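Local coordinates for sortase family protein (Clostridium perfringens, PDB 6IXZ) that is a class C sortase, a cysteine transpeptidase that probably joins pilin subunits covalently on the bacterial surface, at residues 31-36 / 94-99; 62-67 / 129-134; 71-76 / 86-91; 105-110 / 167-172; 145-150 / 180-185. All coordinates share one frame; numbering follows the deposited sequence.

Contact 1. Residues 31-36 / 94-99; sequences KNINKY and TSLPVG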
# COMPACT_ATOMS: atom_id res chain seq x y z
N LYS A 31 -15.48 -7.34 -3.36
CA LYS A 31 -15.66 -8.23 -4.50
C LYS A 31 -15.16 -7.60 -5.78
O LYS A 31 -14.58 -8.27 -6.61
CB LYS A 31 -17.13 -8.59 -4.71
CG LYS A 31 -17.60 -9.80 -3.91
CD LYS A 31 -18.85 -10.40 -4.54
CE LYS A 31 -20.06 -9.52 -4.36
NZ LYS A 31 -21.22 -10.09 -5.10
N ASN A 32 -15.46 -6.33 -5.97
CA ASN A 32 -15.05 -5.64 -7.17
C ASN A 32 -13.53 -5.38 -7.20
O ASN A 32 -12.88 -5.56 -8.24
CB ASN A 32 -15.84 -4.35 -7.33
CG ASN A 32 -17.29 -4.60 -7.68
OD1 ASN A 32 -17.61 -5.45 -8.51
ND2 ASN A 32 -18.19 -3.84 -7.08
N ILE A 33 -12.94 -5.09 -6.04
CA ILE A 33 -11.49 -5.02 -5.94
C ILE A 33 -10.86 -6.38 -6.20
O ILE A 33 -9.80 -6.49 -6.86
CB ILE A 33 -11.07 -4.53 -4.55
CG1 ILE A 33 -11.52 -3.08 -4.35
CG2 ILE A 33 -9.56 -4.66 -4.39
CD1 ILE A 33 -11.45 -2.62 -2.91
N ASN A 34 -11.48 -7.43 -5.66
CA ASN A 34 -10.96 -8.76 -5.86
C ASN A 34 -10.96 -9.12 -7.34
O ASN A 34 -9.95 -9.59 -7.85
CB ASN A 34 -11.75 -9.79 -5.01
CG ASN A 34 -11.20 -9.91 -3.61
OD1 ASN A 34 -10.06 -9.53 -3.35
ND2 ASN A 34 -12.01 -10.45 -2.69
N LYS A 35 -12.01 -8.71 -8.06
CA LYS A 35 -12.13 -8.92 -9.52
C LYS A 35 -11.05 -8.17 -10.28
O LYS A 35 -10.43 -8.70 -11.21
CB LYS A 35 -13.47 -8.42 -10.04
CG LYS A 35 -14.40 -9.50 -10.52
CD LYS A 35 -15.34 -8.98 -11.61
CE LYS A 35 -15.93 -10.13 -12.41
NZ LYS A 35 -17.27 -9.80 -12.97
N TYR A 36 -10.87 -6.91 -9.92
CA TYR A 36 -9.83 -6.08 -10.50
C TYR A 36 -8.44 -6.71 -10.39
O TYR A 36 -7.79 -6.97 -11.40
CB TYR A 36 -9.83 -4.71 -9.82
CG TYR A 36 -8.66 -3.87 -10.23
CD1 TYR A 36 -8.57 -3.35 -11.51
CD2 TYR A 36 -7.54 -3.77 -9.40
CE1 TYR A 36 -7.46 -2.62 -11.90
CE2 TYR A 36 -6.42 -3.04 -9.78
CZ TYR A 36 -6.39 -2.46 -11.03
OH TYR A 36 -5.28 -1.74 -11.40
N THR A 94 -0.46 -1.77 -9.69
CA THR A 94 -0.19 -2.84 -8.72
C THR A 94 -1.47 -3.21 -8.03
O THR A 94 -2.44 -2.48 -8.10
CB THR A 94 0.94 -2.49 -7.70
OG1 THR A 94 0.45 -1.57 -6.70
CG2 THR A 94 2.14 -1.89 -8.42
N SER A 95 -1.50 -4.38 -7.40
CA SER A 95 -2.69 -4.86 -6.69
C SER A 95 -3.16 -3.86 -5.64
O SER A 95 -2.35 -3.18 -5.05
CB SER A 95 -2.37 -6.21 -6.02
OG SER A 95 -1.94 -7.14 -7.01
N LEU A 96 -4.47 -3.69 -5.49
CA LEU A 96 -4.99 -3.01 -4.32
C LEU A 96 -4.82 -3.95 -3.11
O LEU A 96 -4.96 -5.17 -3.24
CB LEU A 96 -6.44 -2.63 -4.50
CG LEU A 96 -6.76 -1.52 -5.51
CD1 LEU A 96 -8.25 -1.42 -5.79
CD2 LEU A 96 -6.20 -0.20 -5.02
N PRO A 97 -4.49 -3.38 -1.96
CA PRO A 97 -3.92 -4.11 -0.86
C PRO A 97 -5.00 -4.75 -0.02
O PRO A 97 -5.16 -4.41 1.14
CB PRO A 97 -3.19 -3.03 -0.06
CG PRO A 97 -4.06 -1.85 -0.26
CD PRO A 97 -4.46 -1.92 -1.71
N VAL A 98 -5.76 -5.64 -0.63
CA VAL A 98 -6.74 -6.39 0.12
C VAL A 98 -6.32 -7.87 0.30
O VAL A 98 -7.15 -8.69 0.71
CB VAL A 98 -8.15 -6.33 -0.52
CG1 VAL A 98 -8.74 -4.93 -0.40
CG2 VAL A 98 -8.13 -6.80 -1.96
N GLY A 99 -5.12 -8.23 -0.15
CA GLY A 99 -4.69 -9.63 -0.03
C GLY A 99 -5.24 -10.58 -1.09
O GLY A 99 -6.10 -10.23 -1.89
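Ile33 on the helical segment 31-36 stands opposite Leu96 of the irregular segment 94-99 with their CA atoms 7.0 Å apart, a separation that no hydrogen bond spans. The key group is CG2 of Ile33. Held anti to the backbone N, this methyl projects from the helix into the loop, where it meets Leu96 CB at 3.7 Å and Val98 CG2 at 3.5 Å. The Ile33 and Leu96 side chains cross at about a right angle, and Leu96 CD1 lies against both CG1 and CG2 of Ile33. One turn of the loop explains why two of its side chains can grip one isoleucine: Pro97 is the centre of an inverse gamma turn, closed by Val98 N to Leu96 O at 2.8 Å, which aims Leu96 and Val98 at the helix and Pro97 away from it. At the margin, Asn34 OD1 rests 3.6 Å from Val98 CG2. Deeper in, the Tyr36 ring turns its edge to Thr94 O. Further along helix 23-41, Asn37 OD1 takes a hydrogen bond from Leu96 N. On the far side of the turn Pro97 packs on Leu133 and Ile135 of strand 130-135, placing the loop between helix 23-41 and the sheet.

Contact 2. Residues 62-67 / 129-134; sequences GYIEIP and DVFYLH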
# COMPACT_ATOMS: atom_id res chain seq x y z
N GLY A 62 -7.45 3.01 3.93
CA GLY A 62 -7.21 2.52 5.27
C GLY A 62 -5.88 3.03 5.77
O GLY A 62 -5.43 4.11 5.33
N TYR A 63 -5.22 2.24 6.61
CA TYR A 63 -3.87 2.58 7.06
C TYR A 63 -2.93 1.37 7.32
O TYR A 63 -3.34 0.21 7.40
CB TYR A 63 -3.95 3.44 8.32
CG TYR A 63 -4.70 2.77 9.46
CD1 TYR A 63 -4.01 2.18 10.52
CD2 TYR A 63 -6.08 2.69 9.45
CE1 TYR A 63 -4.69 1.53 11.54
CE2 TYR A 63 -6.78 2.06 10.46
CZ TYR A 63 -6.09 1.51 11.52
OH TYR A 63 -6.79 0.90 12.52
N ILE A 64 -1.66 1.69 7.48
CA ILE A 64 -0.65 0.71 7.77
C ILE A 64 -0.04 0.99 9.15
O ILE A 64 0.16 2.14 9.53
CB ILE A 64 0.46 0.70 6.68
CG1 ILE A 64 1.53 -0.34 6.99
CG2 ILE A 64 1.09 2.08 6.50
CD1 ILE A 64 2.40 -0.67 5.79
N GLU A 65 0.21 -0.08 9.91
CA GLU A 65 0.95 0.02 11.16
C GLU A 65 2.21 -0.83 11.11
O GLU A 65 2.18 -1.95 10.61
CB GLU A 65 0.10 -0.44 12.35
CG GLU A 65 -1.23 0.26 12.49
CD GLU A 65 -1.96 -0.20 13.74
OE1 GLU A 65 -2.08 0.60 14.68
OE2 GLU A 65 -2.26 -1.41 13.83
N ILE A 66 3.34 -0.25 11.53
CA ILE A 66 4.61 -0.98 11.67
C ILE A 66 5.14 -0.76 13.10
O ILE A 66 5.84 0.20 13.37
CB ILE A 66 5.67 -0.50 10.65
CG1 ILE A 66 5.07 -0.37 9.23
CG2 ILE A 66 6.85 -1.46 10.62
CD1 ILE A 66 6.05 0.12 8.19
N PRO A 67 4.81 -1.69 14.01
CA PRO A 67 5.09 -1.48 15.45
C PRO A 67 6.56 -1.24 15.80
O PRO A 67 6.91 -0.32 16.57
CB PRO A 67 4.58 -2.77 16.12
CG PRO A 67 3.82 -3.53 15.08
CD PRO A 67 4.14 -2.97 13.72
N ASP A 129 10.48 -9.16 10.46
CA ASP A 129 9.70 -8.04 11.02
C ASP A 129 8.30 -7.95 10.39
O ASP A 129 8.04 -8.51 9.32
CB ASP A 129 10.42 -6.69 10.86
CG ASP A 129 11.63 -6.56 11.76
OD1 ASP A 129 11.72 -7.33 12.75
OD2 ASP A 129 12.53 -5.74 11.44
N VAL A 130 7.37 -7.31 11.09
CA VAL A 130 5.96 -7.45 10.73
C VAL A 130 5.33 -6.09 10.47
O VAL A 130 5.74 -5.07 11.02
CB VAL A 130 5.16 -8.20 11.82
CG1 VAL A 130 5.57 -9.67 11.90
CG2 VAL A 130 5.33 -7.51 13.17
N PHE A 131 4.34 -6.08 9.59
CA PHE A 131 3.52 -4.90 9.46
C PHE A 131 2.08 -5.27 9.16
O PHE A 131 1.78 -6.38 8.71
CB PHE A 131 4.10 -3.96 8.39
CG PHE A 131 4.20 -4.56 7.03
CD1 PHE A 131 3.14 -4.48 6.15
CD2 PHE A 131 5.37 -5.13 6.60
CE1 PHE A 131 3.26 -4.92 4.85
CE2 PHE A 131 5.50 -5.59 5.31
CZ PHE A 131 4.45 -5.47 4.43
N TYR A 132 1.19 -4.38 9.51
CA TYR A 132 -0.21 -4.68 9.50
C TYR A 132 -0.89 -3.68 8.61
O TYR A 132 -0.53 -2.50 8.62
CB TYR A 132 -0.78 -4.57 10.91
CG TYR A 132 -0.12 -5.49 11.92
CD1 TYR A 132 -0.37 -6.86 11.92
CD2 TYR A 132 0.69 -4.97 12.94
CE1 TYR A 132 0.21 -7.70 12.86
CE2 TYR A 132 1.26 -5.80 13.89
CZ TYR A 132 1.04 -7.17 13.84
OH TYR A 132 1.56 -8.00 14.83
N LEU A 133 -1.85 -4.16 7.82
CA LEU A 133 -2.70 -3.31 7.01
C LEU A 133 -4.12 -3.38 7.53
O LEU A 133 -4.66 -4.47 7.76
CB LEU A 133 -2.69 -3.79 5.55
CG LEU A 133 -1.33 -3.79 4.86
CD1 LEU A 133 -1.50 -4.02 3.37
CD2 LEU A 133 -0.63 -2.48 5.12
N HIS A 134 -4.77 -2.23 7.52
CA HIS A 134 -6.17 -2.10 7.91
C HIS A 134 -6.95 -1.43 6.80
O HIS A 134 -6.89 -0.21 6.67
CB HIS A 134 -6.24 -1.25 9.18
CG HIS A 134 -5.64 -1.94 10.36
ND1 HIS A 134 -6.20 -3.07 10.90
CD2 HIS A 134 -4.44 -1.79 10.96
CE1 HIS A 134 -5.44 -3.50 11.89
NE2 HIS A 134 -4.36 -2.75 11.94
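Tyr63 and Glu65 pair with His134 and Tyr132 as antiparallel neighbours, closing the sortase beta-barrel: strands 60-66 and 130-135 are the two ends of the strand order, and here they meet. Four backbone bonds satisfy the hydrogen-bonded pairs. Tyr63 exchanges N-H and C=O with His134, and Glu65 does the same with Tyr132, each bond 2.8 to 3.0 Å from N to O. Ile64, in the non-hydrogen-bonded position opposite Leu133, turns its own backbone to the other flank, where it bonds to Leu73 of strand 71-77; Leu133 correspondingly bonds to Leu140 of strand 138-150.

The polar side chains gather beside Tyr63. His134 NE2 donates to Glu65 OE2 at 3.1 Å, but the bond is bent, 135° at the hydrogen, and the nitrogen approaches from above the carboxylate plane. The other ring nitrogen, ND1, is hydrogen-bonded to Asp139 OD1. With a carboxylate at each nitrogen, the ring is fixed in rotation and may well be favoured in its charged form. Tyr63, its CG set between the backbone N and the carbonyl carbon (chi1 58°), lays its ring along the imidazole; the planes are 30° apart and slid past each other, so they barely overlap.

On the opposite face the contact is apolar: Ile64 CG1 lies 3.6 Å from Leu133 CD2, with Leu169 packed beneath. Over the face of the Tyr63 ring stands His134 CB, in a CH-pi contact 3.7 Å from the centroid.

Contact 3. Residues 71-76 / 86-91; sequences IKLPIY and KGVGVL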
# COMPACT_ATOMS: atom_id res chain seq x y z
N ILE A 71 5.28 3.29 13.23
CA ILE A 71 4.62 3.88 12.07
C ILE A 71 3.13 3.55 12.07
O ILE A 71 2.72 2.41 12.26
CB ILE A 71 5.27 3.39 10.77
CG1 ILE A 71 6.63 4.08 10.62
CG2 ILE A 71 4.35 3.65 9.57
CD1 ILE A 71 7.41 3.69 9.39
N LYS A 72 2.32 4.58 11.84
CA LYS A 72 0.87 4.42 11.64
C LYS A 72 0.44 5.49 10.64
O LYS A 72 0.49 6.68 10.96
CB LYS A 72 0.14 4.65 12.97
CG LYS A 72 -1.32 4.24 13.00
CD LYS A 72 -1.95 4.66 14.31
CE LYS A 72 -3.45 4.79 14.20
NZ LYS A 72 -4.10 4.87 15.55
N LEU A 73 0.15 5.11 9.40
CA LEU A 73 -0.04 6.10 8.30
C LEU A 73 -1.25 5.72 7.43
O LEU A 73 -1.50 4.53 7.19
CB LEU A 73 1.21 6.15 7.41
CG LEU A 73 2.49 6.75 8.02
CD1 LEU A 73 3.70 6.43 7.18
CD2 LEU A 73 2.38 8.24 8.25
N PRO A 74 -1.98 6.74 6.90
CA PRO A 74 -3.05 6.46 5.92
C PRO A 74 -2.45 5.98 4.63
O PRO A 74 -1.32 6.33 4.32
CB PRO A 74 -3.72 7.83 5.70
CG PRO A 74 -2.73 8.83 6.19
CD PRO A 74 -1.95 8.15 7.29
N ILE A 75 -3.22 5.20 3.89
CA ILE A 75 -2.86 4.73 2.56
C ILE A 75 -3.87 5.27 1.54
O ILE A 75 -5.07 5.05 1.66
CB ILE A 75 -2.83 3.20 2.49
CG1 ILE A 75 -1.73 2.65 3.39
CG2 ILE A 75 -2.56 2.72 1.06
CD1 ILE A 75 -2.15 1.34 4.01
N TYR A 76 -3.35 6.09 0.62
CA TYR A 76 -4.12 6.62 -0.49
C TYR A 76 -3.99 5.67 -1.69
O TYR A 76 -3.01 4.95 -1.82
CB TYR A 76 -3.59 8.01 -0.88
CG TYR A 76 -3.71 9.05 0.22
CD1 TYR A 76 -2.74 9.17 1.19
CD2 TYR A 76 -4.81 9.91 0.28
CE1 TYR A 76 -2.82 10.13 2.17
CE2 TYR A 76 -4.89 10.89 1.25
CZ TYR A 76 -3.92 10.97 2.21
OH TYR A 76 -4.00 11.89 3.23
N LYS A 86 1.02 14.23 0.40
CA LYS A 86 0.21 13.92 1.60
C LYS A 86 0.63 12.65 2.36
O LYS A 86 0.42 12.53 3.59
CB LYS A 86 -1.26 13.75 1.21
CG LYS A 86 -1.92 14.97 0.60
CD LYS A 86 -3.43 14.76 0.58
CE LYS A 86 -4.07 15.28 -0.69
NZ LYS A 86 -5.13 14.34 -1.15
N GLY A 87 0.99 11.62 1.63
CA GLY A 87 1.30 10.34 2.28
C GLY A 87 1.50 9.18 1.32
O GLY A 87 1.83 9.35 0.14
N VAL A 88 1.44 7.99 1.90
CA VAL A 88 1.71 6.74 1.22
C VAL A 88 0.60 6.47 0.24
O VAL A 88 -0.58 6.60 0.59
CB VAL A 88 1.71 5.57 2.23
CG1 VAL A 88 1.99 4.24 1.51
CG2 VAL A 88 2.72 5.82 3.30
N GLY A 89 1.00 6.04 -0.95
CA GLY A 89 0.10 5.79 -2.04
C GLY A 89 0.33 4.42 -2.66
O GLY A 89 1.47 4.00 -2.86
N VAL A 90 -0.78 3.76 -3.00
CA VAL A 90 -0.73 2.52 -3.79
C VAL A 90 -0.26 2.85 -5.22
O VAL A 90 -0.84 3.71 -5.88
CB VAL A 90 -2.11 1.82 -3.87
CG1 VAL A 90 -2.01 0.53 -4.69
CG2 VAL A 90 -2.70 1.54 -2.49
N LEU A 91 0.76 2.14 -5.68
CA LEU A 91 1.32 2.39 -7.01
C LEU A 91 0.40 1.89 -8.14
O LEU A 91 -0.08 0.75 -8.12
CB LEU A 91 2.71 1.74 -7.11
CG LEU A 91 3.39 1.91 -8.44
CD1 LEU A 91 3.60 3.38 -8.75
CD2 LEU A 91 4.68 1.12 -8.50
O HOH W 1 0.81 8.19 4.60
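Tyr76 and Lys86 cross at about a right angle, the phenol lying across the aliphatic part of the lysine with OH 3.9 Å from Lys86 CB. The tyrosine ring is turned so that its edge, not its face, meets the neighbouring backbone: CD1 comes within 3.4 Å of Val88 O, nearly in the ring plane. That approach follows from the first torsion, which keeps CG beside the backbone N (chi1 -62°), because the same carbonyl accepts the Tyr76 N-H at 2.8 Å in an almost straight bond of 170°. Tyr76 O in turn receives Val90 N at 2.8 Å, so a single residue is clasped between Val88 and Val90, the usual pattern of a parallel pair.

Toward the start of the pairing the strands diverge, and a water spans the gap, donating to Pro74 O and accepting from Val88 N, both at 2.8 Å. Side chains on the face away from Tyr76 meet at their methyl tips. Ile75 CG2 touches Val90 CG2 at 3.7 Å, and Leu73 presents CD1 crosswise to Val88 CG2. Leu107 of the next strand packs on Ile75, Val88 and Val90, whereas helix 5-18 touches Tyr76 through Thr10. Strand 71-77, helix 81-86 and strand 88-90 thus form a beta-alpha-beta crossover within the sortase barrel.

Contact 4. Residues 105-110 / 167-172; sequences SVLSAH and VTLLTC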
# COMPACT_ATOMS: atom_id res chain seq x y z
N SER A 105 0.71 -5.64 -3.90
CA SER A 105 0.47 -4.22 -3.80
C SER A 105 1.76 -3.51 -3.44
O SER A 105 2.53 -4.00 -2.61
CB SER A 105 -0.58 -3.94 -2.73
OG SER A 105 -1.14 -2.64 -2.82
N VAL A 106 2.00 -2.37 -4.07
CA VAL A 106 3.13 -1.56 -3.73
C VAL A 106 2.69 -0.24 -3.09
O VAL A 106 1.88 0.49 -3.65
CB VAL A 106 4.00 -1.32 -4.96
CG1 VAL A 106 5.28 -0.58 -4.56
CG2 VAL A 106 4.33 -2.65 -5.62
N LEU A 107 3.27 0.06 -1.93
CA LEU A 107 2.91 1.25 -1.20
C LEU A 107 4.10 2.21 -1.20
O LEU A 107 5.16 1.89 -0.67
CB LEU A 107 2.48 0.89 0.24
CG LEU A 107 1.45 -0.22 0.37
CD1 LEU A 107 1.19 -0.61 1.83
CD2 LEU A 107 0.15 0.16 -0.33
N SER A 108 3.94 3.33 -1.91
CA SER A 108 5.04 4.27 -2.20
C SER A 108 5.01 5.52 -1.30
O SER A 108 3.99 6.18 -1.15
CB SER A 108 4.95 4.76 -3.66
OG SER A 108 6.17 5.36 -4.07
N ALA A 109 6.18 5.86 -0.78
CA ALA A 109 6.37 6.96 0.15
C ALA A 109 7.47 7.82 -0.39
O ALA A 109 8.51 7.29 -0.76
CB ALA A 109 6.78 6.44 1.52
N HIS A 110 7.25 9.13 -0.41
CA HIS A 110 8.28 10.10 -0.85
C HIS A 110 8.43 11.23 0.17
O HIS A 110 7.64 12.15 0.16
CB HIS A 110 7.95 10.69 -2.24
CG HIS A 110 9.14 11.26 -2.95
ND1 HIS A 110 10.15 11.93 -2.29
CD2 HIS A 110 9.52 11.21 -4.25
CE1 HIS A 110 11.07 12.30 -3.16
NE2 HIS A 110 10.74 11.82 -4.34
N VAL A 167 3.02 -7.66 -0.21
CA VAL A 167 2.97 -6.20 -0.22
C VAL A 167 4.41 -5.71 -0.11
O VAL A 167 5.17 -6.15 0.78
CB VAL A 167 2.11 -5.67 0.92
CG1 VAL A 167 2.18 -4.15 1.01
CG2 VAL A 167 0.68 -6.15 0.75
N THR A 168 4.81 -4.84 -1.04
CA THR A 168 6.09 -4.16 -0.94
C THR A 168 5.94 -2.71 -0.41
O THR A 168 5.02 -1.95 -0.80
CB THR A 168 6.88 -4.18 -2.28
OG1 THR A 168 7.31 -5.51 -2.60
CG2 THR A 168 8.11 -3.30 -2.18
N LEU A 169 6.76 -2.40 0.58
CA LEU A 169 6.90 -1.02 1.06
C LEU A 169 8.05 -0.37 0.30
O LEU A 169 9.07 -0.99 0.10
CB LEU A 169 7.20 -1.02 2.56
CG LEU A 169 6.23 -1.89 3.37
CD1 LEU A 169 6.54 -1.81 4.85
CD2 LEU A 169 4.81 -1.49 3.07
N LEU A 170 7.80 0.80 -0.26
CA LEU A 170 8.77 1.46 -1.13
C LEU A 170 9.02 2.86 -0.59
O LEU A 170 8.08 3.63 -0.37
CB LEU A 170 8.21 1.50 -2.53
CG LEU A 170 9.00 2.12 -3.67
CD1 LEU A 170 8.34 1.68 -4.96
CD2 LEU A 170 8.97 3.65 -3.53
N THR A 171 10.29 3.17 -0.31
CA THR A 171 10.69 4.54 0.01
C THR A 171 11.81 5.02 -0.89
O THR A 171 12.64 4.22 -1.30
CB THR A 171 11.16 4.67 1.46
OG1 THR A 171 11.31 6.05 1.81
CG2 THR A 171 12.44 3.97 1.67
N CYS A 172 11.78 6.28 -1.31
CA CYS A 172 12.98 6.87 -1.92
C CYS A 172 14.18 6.81 -0.97
O CYS A 172 14.01 6.80 0.25
CB CYS A 172 12.74 8.31 -2.32
SG CYS A 172 11.42 8.49 -3.49
O HOH W 2 11.27 8.88 0.49
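His110 has CG anti to its backbone N (chi1 -159°) and Cys172 holds SG beside its own (chi1 -60°), and these two torsions bring the cysteine sulfur over the imidazole. SG sits 3.5 Å from the ring centroid and 14° off the normal, above the centre of the face instead of in line with either ring nitrogen. This sulfur-aromatic contact joins the predicted acyl-thioester cysteine to the predicted proton donor/acceptor histidine, each at the end of its segment. Arg181 of strand 180-188 lies near them, its side chain about 6 Å from that of Cys172 at the nearest atoms.

Behind the pair, strands 103-109 and 165-173 run parallel through the sortase beta-barrel and deliver both residues to the same end of the sheet. Backbone bonds alternate regularly from Ser105 to Ala109: Thr168 N to Ser105 O, Leu107 N to Thr168 O, Leu170 N to Leu107 O and Ala109 N to Leu170 O. The next, Cys172 N to Ala109 O, is weak at 3.5 Å, so the pairing slackens at the predicted catalytic cysteine. A water lies there, 3.1 Å from Thr171 OG1 and weakly bonded to Ala109 O.

On the face with Ala109, Leu107 CD1 is shared between Val167 CG1 at 3.8 Å and Leu169 CD2 at 3.9 Å, with Ile64 from across the barrel against both leucines. On the other face Leu170 spreads its methyls: CD1 reaches Val106 CG1 at 3.8 Å, and CD2 presses close to Ser108 OG at 3.3 Å.

Contact 5. Residues 145-150 / 180-185; sequences NQIKVV and ERLLVR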
# COMPACT_ATOMS: atom_id res chain seq x y z
N ASN A 145 10.30 -10.55 3.91
CA ASN A 145 11.18 -11.62 3.43
C ASN A 145 12.15 -11.23 2.33
O ASN A 145 12.99 -12.02 1.95
CB ASN A 145 10.37 -12.85 3.00
CG ASN A 145 9.51 -12.60 1.76
OD1 ASN A 145 9.58 -11.55 1.13
ND2 ASN A 145 8.71 -13.58 1.41
N GLN A 146 12.12 -9.98 1.88
CA GLN A 146 13.10 -9.52 0.90
C GLN A 146 13.31 -8.03 1.05
O GLN A 146 12.34 -7.28 1.05
CB GLN A 146 12.66 -9.86 -0.52
CG GLN A 146 13.72 -9.53 -1.57
CD GLN A 146 13.30 -9.90 -2.99
OE1 GLN A 146 13.60 -10.99 -3.46
NE2 GLN A 146 12.74 -8.93 -3.71
N ILE A 147 14.56 -7.62 1.27
CA ILE A 147 14.93 -6.21 1.22
C ILE A 147 15.92 -5.92 0.09
O ILE A 147 16.95 -6.55 0.00
CB ILE A 147 15.49 -5.74 2.60
CG1 ILE A 147 14.36 -5.77 3.64
CG2 ILE A 147 16.10 -4.35 2.51
CD1 ILE A 147 14.51 -6.80 4.72
N LYS A 148 15.61 -4.93 -0.74
CA LYS A 148 16.40 -4.65 -1.94
C LYS A 148 16.40 -3.18 -2.26
O LYS A 148 15.35 -2.54 -2.22
CB LYS A 148 15.80 -5.39 -3.15
CG LYS A 148 16.79 -6.21 -3.95
CD LYS A 148 17.00 -7.57 -3.31
CE LYS A 148 17.66 -8.56 -4.27
NZ LYS A 148 19.10 -8.27 -4.51
N VAL A 149 17.54 -2.66 -2.71
CA VAL A 149 17.63 -1.29 -3.21
C VAL A 149 17.76 -1.31 -4.71
O VAL A 149 18.57 -2.05 -5.25
CB VAL A 149 18.84 -0.53 -2.64
CG1 VAL A 149 18.87 0.90 -3.19
CG2 VAL A 149 18.79 -0.50 -1.12
N VAL A 150 17.03 -0.43 -5.38
CA VAL A 150 16.80 -0.61 -6.78
C VAL A 150 16.67 0.76 -7.44
O VAL A 150 16.36 1.75 -6.79
CB VAL A 150 15.55 -1.46 -6.95
CG1 VAL A 150 14.65 -0.94 -8.06
CG2 VAL A 150 15.93 -2.91 -7.13
N GLU A 180 17.49 6.45 -5.45
CA GLU A 180 16.98 5.09 -5.59
C GLU A 180 15.63 4.93 -4.88
O GLU A 180 15.09 5.89 -4.32
CB GLU A 180 17.96 4.08 -5.00
CG GLU A 180 19.35 4.62 -4.75
CD GLU A 180 20.36 4.02 -5.69
OE1 GLU A 180 20.14 4.08 -6.92
OE2 GLU A 180 21.37 3.48 -5.18
N ARG A 181 15.14 3.69 -4.92
CA ARG A 181 14.02 3.20 -4.12
C ARG A 181 14.49 2.01 -3.32
O ARG A 181 15.03 1.06 -3.89
CB ARG A 181 12.91 2.67 -5.02
CG ARG A 181 12.36 3.61 -6.06
CD ARG A 181 11.92 2.75 -7.25
NE ARG A 181 10.56 3.07 -7.63
CZ ARG A 181 9.89 2.46 -8.60
NH1 ARG A 181 10.46 1.46 -9.27
NH2 ARG A 181 8.63 2.83 -8.84
N LEU A 182 14.27 2.06 -2.00
CA LEU A 182 14.39 0.90 -1.13
C LEU A 182 13.06 0.16 -1.04
O LEU A 182 12.01 0.77 -0.82
CB LEU A 182 14.84 1.36 0.27
CG LEU A 182 14.76 0.35 1.42
CD1 LEU A 182 15.82 -0.74 1.24
CD2 LEU A 182 14.99 1.08 2.73
N LEU A 183 13.11 -1.14 -1.30
CA LEU A 183 11.93 -1.99 -1.36
C LEU A 183 12.01 -2.91 -0.18
O LEU A 183 13.04 -3.53 0.05
CB LEU A 183 11.95 -2.86 -2.62
CG LEU A 183 12.05 -2.11 -3.94
CD1 LEU A 183 11.98 -3.08 -5.11
CD2 LEU A 183 10.95 -1.05 -4.04
N VAL A 184 10.91 -3.03 0.56
CA VAL A 184 10.83 -3.99 1.67
C VAL A 184 9.60 -4.85 1.46
O VAL A 184 8.48 -4.38 1.65
CB VAL A 184 10.75 -3.25 3.04
CG1 VAL A 184 10.60 -4.24 4.18
CG2 VAL A 184 11.98 -2.38 3.27
N ARG A 185 9.82 -6.11 1.03
CA ARG A 185 8.72 -6.99 0.64
C ARG A 185 8.32 -7.85 1.80
O ARG A 185 9.16 -8.48 2.44
CB ARG A 185 9.12 -7.94 -0.50
CG ARG A 185 7.93 -8.66 -1.10
CD ARG A 185 8.40 -9.59 -2.23
NE ARG A 185 9.13 -10.74 -1.70
CZ ARG A 185 9.83 -11.61 -2.44
NH1 ARG A 185 9.93 -11.43 -3.74
NH2 ARG A 185 10.44 -12.63 -1.85
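Arg185 takes hold of Asn145 side-on, with NE and NH2 both directed at the single oxygen OD1. The NE bond is 3.0 Å and fairly straight at 161°, the NH2 bond longer at 3.3 Å; OD1 lies in the guanidinium plane, whereas the amide itself is turned 73° from it. Asn145 and Gln146 both face Arg185, a classic beta bulge in the antiparallel pairing of strands 138-150 and 180-188 of the sortase barrel. Asn145 N donates to Arg185 O at 2.8 Å, and Gln146 N reaches that same oxygen only weakly, at 3.4 Å. Gln146 lies over a face of the guanidinium, its CB 3.5 Å above the plane and its extended side chain carrying the amide into a stack at 29°. The amide end is anchored by NE2 to Glu157, and Arg185 also makes a cation-pi contact with Tyr166.

Beyond the bulge the register is regular, with Lys148 and Val150 trading backbone bonds with Leu183 and Arg181. Leu183 and Arg181 reach Leu170 with their side chains on the face they share with Arg185. On the opposite face Ile147 and Val149 flank Leu182, whose CD1 touches Ile147 CG2 and Val149 CG2, each at 3.8 Å.

Contact 1 opens the series, closing the loop from helix 23-41, at 31-36, to the loop at 94-99. Contact 2 starts within that loop, at 62-67, and closes beyond it at 129-134, so the two cross. Contact 3, from 71-76 to 86-91, falls wholly within both. Contact 4 begins at 105-110, after contact 1 has closed, and ends at 167-172, crossing contact 2; contact 5, from 145-150 to 180-185, crosses contact 4 in turn. Contacts 3, 4 and 5 are linked by neighbouring strands of one sheet, contact 2 brings its ends together, and contact 1 fastens the helix beside it, leaving the predicted active-site pair within contact 4.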